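Local coordinates for acyl-CoA dehydrogenase (Bacillus subtilis, PDB 5LNX), which uses FAD to oxidise saturated acyl-CoA thioesters to their 2,3-dehydroacyl-CoA products, passing the electrons on to an acceptor, at residues D[117-123]-D[161-167]; D[315-319]-D[367-371]. All coordinates share one frame. Residues are numbered along the deposited sequence.

Contact 1 (D[117-123]-D[161-167]); sequences HLGAFAL and ADIYITF. With FAD (flavin-adenine dinucleotide), chain S.
In the acyl-CoA dehydrogenase fold the flavin is held partly by backbone leaving the edge of the middle beta-domain, and this contact illustrates the principle: a short parallel strand pair leads into a turn that lines the FAD pocket. Segment 117-123 is extended as far as A120, strand 119-120 forming one edge of a mixed sheet beside strand 163-169; the segments' end-to-end directions differ by 33°. The register pairs G119 with I163 (CA-CA 5.0 Å) and A120 with Y164 (4.6 Å). Just before the pair, D162 (phi/psi -98/-37) departs from the extended conformation, so that L118 O accepts hydrogen bonds from both D162 N (2.8 Å) and I163 N (3.2 Å), while L118 N donates to D162 OD2 (2.9 Å); D162 CB lies over the face of the H117 ring, a CH-pi contact 3.9 Å from its centroid. A120 N makes a weak hydrogen bond to I163 O (2.9 Å) and I165 N donates to A120 O (3.0 Å). Y164, chi1 m, sets CD2 3.4 Å from A120 CB, its OH hydrogen-bonded to G159 N. The strand then breaks: F121 (phi/psi -126/-12) and A122 (27/68, left-handed) turn the chain, yet F167 N donates to A122 O (3.1 Å). F121, chi1 t, swings its ring to F167, chi1 m, in an oblique aromatic pair with centroids 5.3 Å apart and planes at 71°. F121 sets its ring edge against the flavin, CD2 3.6 Å from FAD N3 in van der Waals contact; the one hydrogen bond from these segments to the cofactor is L123 N to FAD O2, 3.1 Å.

Contact 2 (D[315-319]-D[367-371]); sequences SMAKQ and QRLII
Two helices of the C-terminal helical domain pack nearly antiparallel, segments 315-319 and 367-371 crossing at -153° with their axes 9.3 Å apart, the helix-on-helix packing that builds the C-terminal bundle of acyl-CoA dehydrogenases. Both are regular alpha-helix, the closest CA pair being S315 with Q367, 5.3 Å apart. Q367 points its CA-to-CB bond toward the other segment and, with chi1 and chi2 both m, its OE1 accepts a 2.5 Å hydrogen bond from S315 OG; its NE2 sits 3.6 Å from K318 CD and is hydrogen-bonded to G362 O. R368, extended after chi1 m, lays one guanidinium face over Q319 CD. R368 NH2 and Q319 NE2, 3.1 Å apart, are both donors and do not bond each other; both go to D323 OD2, in a salt bridge and a hydrogen bond respectively, consistent with their closeness. I370 CG2 lies 3.6 Å from S315 OG. I371 (chi1 m, chi2 t) closes the apolar end, with CG1 3.7 Å from S315 CB and CD1 3.9 Å from M316 CG. Helix 229-265 packs on K318, Q367 and I370; T288 of the tetramer's third subunit covers M316, Q319 and I371, and D285 of that subunit salt-bridges R368.

The two contacts sample the two architectures of one chain, a beta-domain and a helical domain. Contact 1 closes before contact 2 opens, so they follow in series, and they belong to different domains, the middle domain and the C-terminal domain. Their centres are 25 Å apart and their nearest atoms about 11 Å, with no touch between them. What joins them is the cofactor: contact 1 reaches the flavin directly, whereas helix 364-376, which carries segment 367-371, also supplies E365 as an FAD partner. Contact 1 touches no other protein chain, though the FAD it meets is also hydrogen-bonded to Q334 O of the second subunit; contact 2 packs against the third subunit.

Contact 1 (D[117-123]-D[161-167])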
loop_
_atom_site.group_PDB
_atom_site.type_symbol
_atom_site.label_atom_id
_atom_site.label_comp_id
_atom_site.label_asym_id
_atom_site.label_seq_id
_atom_site.Cartn_x
_atom_site.Cartn_y
_atom_site.Cartn_z
ATOM N N HIS D 117 -25.000 -34.955 11.721
ATOM C CA HIS D 117 -24.285 -34.263 12.796
ATOM C C HIS D 117 -23.348 -33.174 12.303
ATOM O O HIS D 117 -22.718 -33.302 11.258
ATOM C CB HIS D 117 -23.445 -35.245 13.590
ATOM C CG HIS D 117 -24.191 -35.947 14.677
ATOM N ND1 HIS D 117 -23.555 -36.747 15.599
ATOM C CD2 HIS D 117 -25.499 -35.948 15.012
ATOM C CE1 HIS D 117 -24.447 -37.239 16.440
ATOM N NE2 HIS D 117 -25.633 -36.762 16.111
ATOM N N LEU D 118 -23.265 -32.113 13.092
ATOM C CA LEU D 118 -22.454 -30.933 12.791
ATOM C C LEU D 118 -21.287 -30.767 13.780
ATOM O O LEU D 118 -21.440 -30.941 15.002
ATOM C CB LEU D 118 -23.308 -29.661 12.839
ATOM C CG LEU D 118 -22.571 -28.366 12.446
ATOM C CD1 LEU D 118 -22.431 -28.272 10.938
ATOM C CD2 LEU D 118 -23.258 -27.124 13.011
ATOM N N GLY D 119 -20.161 -30.308 13.239
ATOM C CA GLY D 119 -18.870 -30.332 13.909
ATOM C C GLY D 119 -18.384 -28.951 14.318
ATOM O O GLY D 119 -18.650 -27.954 13.653
ATOM N N ALA D 120 -17.598 -28.922 15.389
ATOM C CA ALA D 120 -17.075 -27.685 15.934
ATOM C C ALA D 120 -15.661 -27.968 16.453
ATOM O O ALA D 120 -15.291 -29.124 16.589
ATOM C CB ALA D 120 -17.938 -27.222 17.079
ATOM N N PHE D 121 -14.942 -26.911 16.840
ATOM C CA PHE D 121 -13.463 -26.974 17.126
ATOM C C PHE D 121 -12.850 -26.497 18.427
ATOM O O PHE D 121 -11.700 -26.823 18.737
ATOM C CB PHE D 121 -12.707 -26.442 15.901
ATOM C CG PHE D 121 -11.218 -26.397 16.057
ATOM C CD1 PHE D 121 -10.478 -27.572 16.107
ATOM C CD2 PHE D 121 -10.552 -25.174 16.103
ATOM C CE1 PHE D 121 -9.098 -27.530 16.174
ATOM C CE2 PHE D 121 -9.168 -25.127 16.198
ATOM C CZ PHE D 121 -8.439 -26.309 16.229
ATOM N N ALA D 122 -13.589 -25.801 19.241
ATOM C CA ALA D 122 -13.118 -25.615 20.613
ATOM C C ALA D 122 -11.602 -25.634 21.009
ATOM O O ALA D 122 -11.162 -26.433 21.866
ATOM C CB ALA D 122 -13.915 -26.396 21.661
ATOM N N LEU D 123 -10.877 -24.611 20.566
ATOM C CA LEU D 123 -9.494 -24.323 21.039
ATOM C C LEU D 123 -9.356 -23.017 21.816
ATOM O O LEU D 123 -8.869 -22.995 22.962
ATOM C CB LEU D 123 -8.570 -24.288 19.837
ATOM C CG LEU D 123 -7.109 -23.932 20.038
ATOM C CD1 LEU D 123 -6.399 -24.882 20.990
ATOM C CD2 LEU D 123 -6.443 -23.904 18.670
ATOM N N ALA D 161 -23.779 -27.193 16.804
ATOM C CA ALA D 161 -22.888 -28.326 16.711
ATOM C C ALA D 161 -23.245 -29.447 17.698
ATOM O O ALA D 161 -23.658 -29.191 18.834
ATOM C CB ALA D 161 -21.452 -27.896 16.901
ATOM N N ASP D 162 -23.061 -30.683 17.212
ATOM C CA ASP D 162 -23.307 -31.928 17.956
ATOM C C ASP D 162 -22.017 -32.499 18.561
ATOM O O ASP D 162 -22.027 -33.102 19.645
ATOM C CB ASP D 162 -23.922 -32.991 17.026
ATOM C CG ASP D 162 -25.219 -32.541 16.389
ATOM O OD1 ASP D 162 -26.267 -32.587 17.074
ATOM O OD2 ASP D 162 -25.190 -32.126 15.208
ATOM N N ILE D 163 -20.931 -32.350 17.810
ATOM C CA ILE D 163 -19.599 -32.772 18.226
ATOM C C ILE D 163 -18.700 -31.540 18.335
ATOM O O ILE D 163 -18.654 -30.723 17.409
ATOM C CB ILE D 163 -18.964 -33.724 17.181
ATOM C CG1 ILE D 163 -19.712 -35.058 17.111
ATOM C CG2 ILE D 163 -17.459 -33.855 17.391
ATOM C CD1 ILE D 163 -19.526 -36.015 18.266
ATOM N N TYR D 164 -17.962 -31.440 19.443
ATOM C CA TYR D 164 -16.931 -30.396 19.622
ATOM C C TYR D 164 -15.550 -31.007 19.899
ATOM O O TYR D 164 -15.295 -31.530 20.982
ATOM C CB TYR D 164 -17.278 -29.428 20.759
ATOM C CG TYR D 164 -18.573 -28.668 20.619
ATOM C CD1 TYR D 164 -19.789 -29.311 20.796
ATOM C CD2 TYR D 164 -18.592 -27.290 20.415
ATOM C CE1 TYR D 164 -20.998 -28.625 20.702
ATOM C CE2 TYR D 164 -19.800 -26.593 20.331
ATOM C CZ TYR D 164 -20.995 -27.272 20.479
ATOM O OH TYR D 164 -22.200 -26.621 20.374
ATOM N N ILE D 165 -14.652 -30.890 18.917
ATOM C CA ILE D 165 -13.244 -31.275 19.093
ATOM C C ILE D 165 -12.586 -30.259 20.018
ATOM O O ILE D 165 -12.396 -29.093 19.656
ATOM C CB ILE D 165 -12.458 -31.342 17.769
ATOM C CG1 ILE D 165 -13.142 -32.256 16.757
ATOM C CG2 ILE D 165 -11.036 -31.788 18.026
ATOM C CD1 ILE D 165 -13.688 -33.570 17.299
ATOM N N THR D 166 -12.310 -30.710 21.242
ATOM C CA THR D 166 -12.025 -29.808 22.354
ATOM C C THR D 166 -10.661 -30.090 22.910
ATOM O O THR D 166 -10.305 -31.247 23.168
ATOM C CB THR D 166 -13.050 -29.934 23.513
ATOM O OG1 THR D 166 -14.379 -29.903 22.994
ATOM C CG2 THR D 166 -12.902 -28.769 24.508
ATOM N N PHE D 167 -9.959 -29.005 23.209
ATOM C CA PHE D 167 -8.583 -29.075 23.685
ATOM C C PHE D 167 -8.489 -28.605 25.128
ATOM O O PHE D 167 -9.008 -27.543 25.479
ATOM C CB PHE D 167 -7.653 -28.261 22.768
ATOM C CG PHE D 167 -7.664 -28.740 21.351
ATOM C CD1 PHE D 167 -6.809 -29.738 20.930
ATOM C CD2 PHE D 167 -8.599 -28.239 20.457
ATOM C CE1 PHE D 167 -6.855 -30.198 19.629
ATOM C CE2 PHE D 167 -8.665 -28.709 19.164
ATOM C CZ PHE D 167 -7.787 -29.685 18.741
HETATM P PA FAD S . -5.024 -12.030 20.123
HETATM O O1A FAD S . -4.499 -13.345 19.572
HETATM O O2A FAD S . -4.805 -11.571 21.527
HETATM O O5B FAD S . -4.365 -10.916 19.165
HETATM C C5B FAD S . -4.683 -9.533 19.175
HETATM C C4B FAD S . -3.874 -8.915 18.036
HETATM O O4B FAD S . -2.526 -8.978 18.434
HETATM C C3B FAD S . -4.002 -9.689 16.733
HETATM O O3B FAD S . -3.921 -8.816 15.600
HETATM C C2B FAD S . -2.800 -10.589 16.714
HETATM O O2B FAD S . -2.261 -10.673 15.406
HETATM C C1B FAD S . -1.825 -9.829 17.555
HETATM N N9A FAD S . -0.866 -10.622 18.312
HETATM C C8A FAD S . -0.996 -11.161 19.545
HETATM N N7A FAD S . 0.185 -11.743 19.921
HETATM C C5A FAD S . 1.065 -11.574 18.900
HETATM C C6A FAD S . 2.464 -11.889 18.598
HETATM N N6A FAD S . 3.234 -12.570 19.459
HETATM N N1A FAD S . 2.980 -11.460 17.425
HETATM C C2A FAD S . 2.294 -10.759 16.509
HETATM N N3A FAD S . 1.014 -10.441 16.719
HETATM C C4A FAD S . 0.370 -10.800 17.860
HETATM N N1 FAD S . -11.482 -20.157 17.839
HETATM C C2 FAD S . -11.573 -21.508 17.843
HETATM O O2 FAD S . -10.868 -22.128 18.650
HETATM N N3 FAD S . -12.377 -22.210 17.015
HETATM C C4 FAD S . -13.166 -21.603 16.119
HETATM O O4 FAD S . -13.917 -22.257 15.354
HETATM C C4X FAD S . -13.135 -20.128 16.070
HETATM N N5 FAD S . -13.908 -19.452 15.194
HETATM C C5X FAD S . -13.896 -18.100 15.166
HETATM C C6 FAD S . -14.765 -17.472 14.312
HETATM C C7 FAD S . -14.786 -16.104 14.197
HETATM C C7M FAD S . -15.702 -15.542 13.139
HETATM C C8 FAD S . -13.891 -15.297 15.069
HETATM C C8M FAD S . -13.843 -13.793 15.024
HETATM C C9 FAD S . -13.049 -15.925 15.954
HETATM C C9A FAD S . -13.008 -17.309 16.056
HETATM N N10 FAD S . -12.186 -17.996 17.008
HETATM C C10 FAD S . -12.223 -19.412 17.005
HETATM C "C1'" FAD S . -11.235 -17.279 17.871
HETATM C "C2'" FAD S . -10.023 -16.843 17.015
HETATM O "O2'" FAD S . -9.237 -17.932 16.497
HETATM C "C3'" FAD S . -9.148 -15.865 17.786
HETATM O "O3'" FAD S . -9.783 -14.588 17.755
HETATM C "C4'" FAD S . -7.738 -15.810 17.216
HETATM O "O4'" FAD S . -7.082 -17.066 17.461
HETATM C "C5'" FAD S . -6.905 -14.634 17.786
HETATM O "O5'" FAD S . -6.854 -14.515 19.209
HETATM P P FAD S . -7.517 -13.274 20.037
HETATM O O1P FAD S . -7.274 -13.422 21.528
HETATM O O2P FAD S . -8.934 -13.083 19.567
HETATM O O3P FAD S . -6.609 -11.959 19.793
#

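Contact 2 (D[315-319]-D[367-371])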
loop_
_atom_site.group_PDB
_atom_site.type_symbol
_atom_site.label_atom_id
_atom_site.label_comp_id
_atom_site.label_asym_id
_atom_site.label_seq_id
_atom_site.Cartn_x
_atom_site.Cartn_y
_atom_site.Cartn_z
ATOM N N SER D 315 0.052 -20.796 5.073
ATOM C CA SER D 315 0.162 -19.494 5.742
ATOM C C SER D 315 0.157 -18.344 4.750
ATOM O O SER D 315 -0.526 -17.353 4.934
ATOM C CB SER D 315 1.415 -19.434 6.616
ATOM O OG SER D 315 1.109 -19.884 7.908
ATOM N N MET D 316 0.969 -18.477 3.725
ATOM C CA MET D 316 1.018 -17.515 2.597
ATOM C C MET D 316 -0.349 -17.245 1.941
ATOM O O MET D 316 -0.747 -16.091 1.748
ATOM C CB MET D 316 2.013 -18.016 1.532
ATOM C CG MET D 316 3.466 -17.737 1.884
ATOM S SD MET D 316 4.650 -18.566 0.814
ATOM C CE MET D 316 6.203 -17.769 1.217
ATOM N N ALA D 317 -1.031 -18.329 1.580
ATOM C CA ALA D 317 -2.399 -18.277 1.027
ATOM C C ALA D 317 -3.399 -17.552 1.924
ATOM O O ALA D 317 -4.224 -16.770 1.446
ATOM C CB ALA D 317 -2.900 -19.692 0.779
ATOM N N LYS D 318 -3.378 -17.894 3.212
ATOM C CA LYS D 318 -4.339 -17.344 4.190
ATOM C C LYS D 318 -4.170 -15.830 4.300
ATOM O O LYS D 318 -5.134 -15.073 4.198
ATOM C CB LYS D 318 -4.133 -17.967 5.578
ATOM C CG LYS D 318 -5.285 -17.772 6.563
ATOM C CD LYS D 318 -5.158 -16.493 7.386
ATOM C CE LYS D 318 -6.106 -16.512 8.574
ATOM N NZ LYS D 318 -6.156 -15.211 9.325
ATOM N N GLN D 319 -2.915 -15.420 4.412
ATOM C CA GLN D 319 -2.535 -14.010 4.517
ATOM C C GLN D 319 -2.786 -13.235 3.219
ATOM O O GLN D 319 -3.207 -12.070 3.238
ATOM C CB GLN D 319 -1.049 -13.891 4.890
ATOM C CG GLN D 319 -0.546 -12.461 5.078
ATOM C CD GLN D 319 0.173 -11.889 3.866
ATOM O OE1 GLN D 319 1.189 -12.442 3.425
ATOM N NE2 GLN D 319 -0.426 -10.884 3.234
ATOM N N GLN D 367 0.679 -15.349 10.917
ATOM C CA GLN D 367 0.995 -16.015 9.648
ATOM C C GLN D 367 2.340 -15.532 9.106
ATOM O O GLN D 367 3.142 -16.314 8.563
ATOM C CB GLN D 367 -0.100 -15.753 8.616
ATOM C CG GLN D 367 -1.496 -16.193 9.065
ATOM C CD GLN D 367 -1.702 -17.700 9.118
ATOM O OE1 GLN D 367 -0.864 -18.496 8.664
ATOM N NE2 GLN D 367 -2.861 -18.096 9.616
ATOM N N ARG D 368 2.562 -14.231 9.225
ATOM C CA ARG D 368 3.822 -13.640 8.784
ATOM C C ARG D 368 4.953 -14.179 9.649
ATOM O O ARG D 368 5.947 -14.720 9.135
ATOM C CB ARG D 368 3.746 -12.120 8.832
ATOM C CG ARG D 368 2.985 -11.544 7.649
ATOM C CD ARG D 368 2.671 -10.055 7.779
ATOM N NE ARG D 368 2.177 -9.505 6.504
ATOM C CZ ARG D 368 0.961 -8.999 6.291
ATOM N NH1 ARG D 368 0.057 -8.895 7.277
ATOM N NH2 ARG D 368 0.636 -8.577 5.067
ATOM N N LEU D 369 4.712 -14.178 10.957
ATOM C CA LEU D 369 5.601 -14.846 11.936
ATOM C C LEU D 369 5.967 -16.285 11.551
ATOM O O LEU D 369 7.144 -16.611 11.338
ATOM C CB LEU D 369 4.945 -14.836 13.319
ATOM N N ILE D 370 4.952 -17.119 11.356
ATOM C CA ILE D 370 5.162 -18.509 10.894
ATOM C C ILE D 370 6.014 -18.565 9.621
ATOM O O ILE D 370 7.006 -19.275 9.571
ATOM C CB ILE D 370 3.828 -19.216 10.572
ATOM C CG1 ILE D 370 3.031 -19.505 11.851
ATOM C CG2 ILE D 370 4.079 -20.512 9.799
ATOM C CD1 ILE D 370 1.656 -20.090 11.599
ATOM N N ILE D 371 5.579 -17.837 8.579
ATOM C CA ILE D 371 6.283 -17.795 7.302
ATOM C C ILE D 371 7.738 -17.427 7.546
ATOM O O ILE D 371 8.647 -18.125 7.121
ATOM C CB ILE D 371 5.663 -16.754 6.334
ATOM C CG1 ILE D 371 4.350 -17.268 5.781
ATOM C CG2 ILE D 371 6.611 -16.411 5.181
ATOM C CD1 ILE D 371 3.411 -16.144 5.410
#